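Local coordinates for protein acyl-coenzyme A thioesterase PaaI (Escherichia coli, PDB 1PSU) that hydrolyses acyl-CoA thioesters in phenylacetate degradation, preferring ring-hydroxylated phenylacetyl-CoA substrates, at residues B[36-41]-B[57-62]; B[76-81]-B[126-131]. All blocks are in the same frame, centred on the assembly; numbering follows the deposited sequence.

Interaction 1: B[36-41]-B[57-62]; sequences VTMTVT and FSLADT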
# COMPACT_ATOMS: atom_id res chain seq x y z
N VAL B 36 -10.63 -10.86 -5.49
CA VAL B 36 -9.42 -10.91 -6.27
C VAL B 36 -8.46 -11.91 -5.65
O VAL B 36 -8.52 -12.16 -4.45
CB VAL B 36 -8.83 -9.49 -6.34
CG1 VAL B 36 -7.34 -9.52 -6.16
CG2 VAL B 36 -9.22 -8.85 -7.66
N THR B 37 -7.60 -12.50 -6.48
CA THR B 37 -6.64 -13.50 -6.01
C THR B 37 -5.22 -13.23 -6.50
O THR B 37 -5.01 -12.68 -7.59
CB THR B 37 -7.02 -14.92 -6.49
OG1 THR B 37 -8.39 -15.19 -6.16
CG2 THR B 37 -6.14 -15.95 -5.81
N MSE B 38 -4.24 -13.63 -5.70
CA MSE B 38 -2.84 -13.45 -6.03
C MSE B 38 -1.99 -14.50 -5.31
O MSE B 38 -2.30 -14.91 -4.19
CB MSE B 38 -2.41 -12.04 -5.61
CG MSE B 38 -0.94 -11.71 -5.84
SE MSE B 38 -0.36 -10.24 -4.68
CE MSE B 38 -0.59 -8.75 -5.85
N THR B 39 -0.92 -14.95 -5.96
CA THR B 39 -0.04 -15.92 -5.33
C THR B 39 1.22 -15.20 -4.87
O THR B 39 1.79 -14.42 -5.61
CB THR B 39 0.34 -17.04 -6.31
OG1 THR B 39 -0.81 -17.86 -6.56
CG2 THR B 39 1.45 -17.90 -5.73
N VAL B 40 1.63 -15.46 -3.63
CA VAL B 40 2.83 -14.83 -3.11
C VAL B 40 4.05 -15.47 -3.75
O VAL B 40 4.22 -16.69 -3.69
CB VAL B 40 2.94 -14.98 -1.58
CG1 VAL B 40 4.20 -14.31 -1.08
CG2 VAL B 40 1.71 -14.37 -0.91
N THR B 41 4.87 -14.65 -4.38
CA THR B 41 6.08 -15.11 -5.06
C THR B 41 7.33 -14.67 -4.29
O THR B 41 7.28 -13.72 -3.50
CB THR B 41 6.15 -14.53 -6.48
OG1 THR B 41 7.28 -15.09 -7.15
CG2 THR B 41 6.30 -13.01 -6.43
N PHE B 57 -0.83 -4.31 0.29
CA PHE B 57 -1.62 -3.10 0.14
C PHE B 57 -2.18 -3.09 -1.28
O PHE B 57 -3.36 -2.85 -1.49
CB PHE B 57 -0.78 -1.85 0.37
CG PHE B 57 -1.56 -0.57 0.26
CD1 PHE B 57 -2.30 -0.10 1.33
CD2 PHE B 57 -1.64 0.11 -0.95
CE1 PHE B 57 -3.11 1.03 1.20
CE2 PHE B 57 -2.44 1.24 -1.09
CZ PHE B 57 -3.18 1.69 -0.01
N SER B 58 -1.31 -3.36 -2.24
CA SER B 58 -1.71 -3.36 -3.65
C SER B 58 -2.81 -4.34 -3.96
O SER B 58 -3.66 -4.08 -4.82
CB SER B 58 -0.51 -3.66 -4.53
OG SER B 58 0.47 -2.66 -4.36
N LEU B 59 -2.79 -5.49 -3.28
CA LEU B 59 -3.82 -6.50 -3.49
C LEU B 59 -5.16 -6.02 -2.94
O LEU B 59 -6.20 -6.18 -3.59
CB LEU B 59 -3.42 -7.81 -2.79
CG LEU B 59 -4.42 -8.97 -2.94
CD1 LEU B 59 -4.45 -9.44 -4.39
CD2 LEU B 59 -4.02 -10.13 -2.03
N ALA B 60 -5.15 -5.44 -1.75
CA ALA B 60 -6.37 -4.95 -1.14
C ALA B 60 -6.91 -3.76 -1.94
O ALA B 60 -8.10 -3.64 -2.15
CB ALA B 60 -6.11 -4.54 0.32
N ASP B 61 -6.01 -2.90 -2.40
CA ASP B 61 -6.39 -1.71 -3.15
C ASP B 61 -7.00 -2.09 -4.49
O ASP B 61 -7.83 -1.37 -5.04
CB ASP B 61 -5.17 -0.81 -3.33
CG ASP B 61 -5.55 0.61 -3.72
OD1 ASP B 61 -6.36 1.23 -3.00
OD2 ASP B 61 -5.00 1.12 -4.72
N THR B 62 -6.57 -3.22 -5.04
CA THR B 62 -7.09 -3.69 -6.31
C THR B 62 -8.53 -4.14 -6.11
O THR B 62 -9.42 -3.79 -6.89
CB THR B 62 -6.27 -4.88 -6.86
OG1 THR B 62 -5.01 -4.40 -7.32
CG2 THR B 62 -6.98 -5.58 -8.02

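Interaction 2: B[76-81]-B[126-131]; sequences VASACT and RGKSHR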
# COMPACT_ATOMS: atom_id res chain seq x y z
N VAL B 76 -11.98 7.01 -6.77
CA VAL B 76 -10.62 6.87 -6.31
C VAL B 76 -10.58 6.81 -4.76
O VAL B 76 -11.57 7.12 -4.10
CB VAL B 76 -9.80 8.07 -6.84
CG1 VAL B 76 -10.01 9.30 -5.95
CG2 VAL B 76 -8.35 7.70 -6.95
N ALA B 77 -9.45 6.40 -4.20
CA ALA B 77 -9.32 6.30 -2.75
C ALA B 77 -8.90 7.62 -2.14
O ALA B 77 -7.91 8.22 -2.56
CB ALA B 77 -8.31 5.23 -2.39
N SER B 78 -9.65 8.09 -1.15
CA SER B 78 -9.27 9.34 -0.48
C SER B 78 -8.61 8.98 0.85
O SER B 78 -7.82 9.76 1.40
CB SER B 78 -10.49 10.20 -0.21
OG SER B 78 -11.44 9.52 0.58
N ALA B 79 -8.93 7.81 1.38
CA ALA B 79 -8.35 7.39 2.65
C ALA B 79 -8.52 5.90 2.84
O ALA B 79 -9.38 5.29 2.21
CB ALA B 79 -9.03 8.15 3.79
N CYS B 80 -7.70 5.33 3.71
CA CYS B 80 -7.82 3.91 3.97
C CYS B 80 -7.00 3.49 5.18
O CYS B 80 -6.02 4.14 5.52
CB CYS B 80 -7.40 3.11 2.74
SG CYS B 80 -5.66 3.06 2.41
N THR B 81 -7.43 2.42 5.83
CA THR B 81 -6.73 1.91 7.00
C THR B 81 -6.45 0.44 6.79
O THR B 81 -7.29 -0.30 6.28
CB THR B 81 -7.58 2.06 8.27
OG1 THR B 81 -7.94 3.43 8.45
CG2 THR B 81 -6.77 1.59 9.49
N ARG B 126 -9.88 -1.06 5.12
CA ARG B 126 -11.09 -0.26 5.05
C ARG B 126 -10.71 1.00 4.31
O ARG B 126 -9.77 1.68 4.69
CB ARG B 126 -11.64 0.03 6.46
CG ARG B 126 -12.85 0.95 6.46
CD ARG B 126 -13.59 0.90 7.80
NE ARG B 126 -14.39 -0.32 7.93
CZ ARG B 126 -15.19 -0.60 8.96
NH1 ARG B 126 -15.32 0.27 9.96
NH2 ARG B 126 -15.86 -1.74 8.98
N GLY B 127 -11.41 1.28 3.22
CA GLY B 127 -11.07 2.47 2.47
C GLY B 127 -12.28 3.31 2.13
O GLY B 127 -13.40 2.81 2.01
N LYS B 128 -12.04 4.61 1.97
CA LYS B 128 -13.11 5.52 1.63
C LYS B 128 -12.89 5.92 0.18
O LYS B 128 -11.78 6.26 -0.21
CB LYS B 128 -13.11 6.76 2.53
CG LYS B 128 -14.47 7.49 2.53
CD LYS B 128 -14.44 8.87 3.17
CE LYS B 128 -14.12 9.98 2.15
NZ LYS B 128 -14.15 11.36 2.75
N SER B 129 -13.94 5.87 -0.62
CA SER B 129 -13.81 6.23 -2.02
C SER B 129 -14.44 7.60 -2.29
O SER B 129 -15.28 8.07 -1.53
CB SER B 129 -14.48 5.17 -2.90
OG SER B 129 -15.85 5.03 -2.60
N HIS B 130 -14.02 8.22 -3.39
CA HIS B 130 -14.50 9.53 -3.81
C HIS B 130 -14.68 9.46 -5.33
O HIS B 130 -13.73 9.16 -6.05
CB HIS B 130 -13.44 10.57 -3.42
CG HIS B 130 -13.69 11.95 -3.96
ND1 HIS B 130 -13.28 12.34 -5.21
CD2 HIS B 130 -14.29 13.03 -3.40
CE1 HIS B 130 -13.61 13.61 -5.40
NE2 HIS B 130 -14.22 14.04 -4.32
N ARG B 131 -15.89 9.72 -5.82
CA ARG B 131 -16.11 9.67 -7.26
C ARG B 131 -15.52 10.87 -7.99
O ARG B 131 -15.49 11.98 -7.47
CB ARG B 131 -17.61 9.53 -7.55
CG ARG B 131 -18.04 8.10 -7.42
CD ARG B 131 -19.51 7.91 -7.30
NE ARG B 131 -19.81 6.48 -7.17
CZ ARG B 131 -21.03 5.98 -7.05
NH1 ARG B 131 -22.09 6.79 -7.03
NH2 ARG B 131 -21.18 4.68 -6.95
O HOH W 1 -11.19 10.73 3.33

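Interaction 1: B[36-41]-B[57-62]
Leu-59 reaches from helix 53-69 to strand 33-39 and sets its CD1 methyl between Val-36 and Met-38 (selenomethionine), the two side chains that 36-41 turns toward the helix. In the hot dog fold an antiparallel sheet wraps a central helix, and here one strand of the wrap meets it: the axes of 36-39 and 57-62 pass 8.8 Å apart, nearly antiparallel (160°). With CG anti to the backbone N (chi1 -180°), Leu-59 slides past both partners in the opposite direction. Its CD1 lies 3.4 Å from Val-36 CG1, tighter than usual for two carbons, and 3.5 Å from Met-38 CB. The Met-38 chain bends at chi3, and its SE and CE both stand 4.2 Å from that same Leu-59 CD1. Nearly a turn further on, Thr-62 crosses Val-36 at about a right angle, its CG2 4.0 Å from Val-36 CG2. The Thr-62 hydroxyl takes no part in the packing: OG1 donates to Ser-58 O at 2.9 Å, from the opposite face of that carbonyl to the Thr-62 N-H. Leu-94 of strand 93-103 and Ile-114 of strand 107-115 also touch Leu-59. No hydrogen bond joins the two segments; helix and strand meet here through largely buried carbon contacts, with the selenium at their margin.

Interaction 2: B[76-81]-B[126-131]
Lys-128 lies across from Ser-78 and Ala-79 where strands 75-84 and 121-131 pair antiparallel, at one edge of the hot dog sheet within the chain; with Val-76 and Arg-126 it has the largest areas buried here. A beta bulge at Ser-78 shifts the register by one, from Ala-77 opposite Ser-129 to Ala-79 opposite Lys-128. Val-76 and His-130 form a hydrogen-bonded pair before it: Val-76 N donates to His-130 O at 2.9 Å, and His-130 N returns a bond to Val-76 O. The Val-76 CG1 methyl, lodged between its own backbone N and carbonyl carbon (chi1 81°), lies 3.7 Å from His-130 O. At the bulge Lys-128 O accepts from Ser-78 N, and just past it Lys-128 N gives a nearly straight bond to Ala-79 O. Arg-126 and Thr-81 exchange bonds in both directions, Thr-81 N reaching Arg-126 O at 2.7 Å. The arginine side chain then leads away to a salt bridge with Asp-111. On the face opposite Lys-128 and Arg-126, which is turned to helix 53-69, Cys-80 lies against Gly-127, its CB 3.7 Å from Gly-127 CA; Ala-77 and Ser-129 share that face and touch Phe-64 of the helix. Ala-79, Cys-80 and Thr-81 also pair with an antiparallel strand of the second subunit, which carries the sheet across the interface. The exposed Lys-128 bends at chi3 (90°) and brings CE to 3.1 Å from Ser-78 OG. One water links the two side chains, accepting from Lys-128 NZ at 3.1 Å and lying 3.0 Å from Ser-78 OG.

How the interactions relate
Both contacts involve the same hot dog sheet, with centres about 17 Å apart. Interaction 1 is a buried helix-on-sheet contact made by apolar side-chain atoms; interaction 2 is a partly buried strand pairing built mainly on backbone hydrogen bonds, with Arg-126, Lys-128 and His-130 among the side chains on its outer face. Helix 53-69 connects them: it carries 57-62 and leads on in the chain to strand 75-84. Phe-57, which takes no part in packing on 36-41, places CE1 3.5 Å from Cys-80 SG of interaction 2. Both also reach the second subunit, interaction 1 through Phe-57 and Ser-58 of the helix, interaction 2 through the continued sheet.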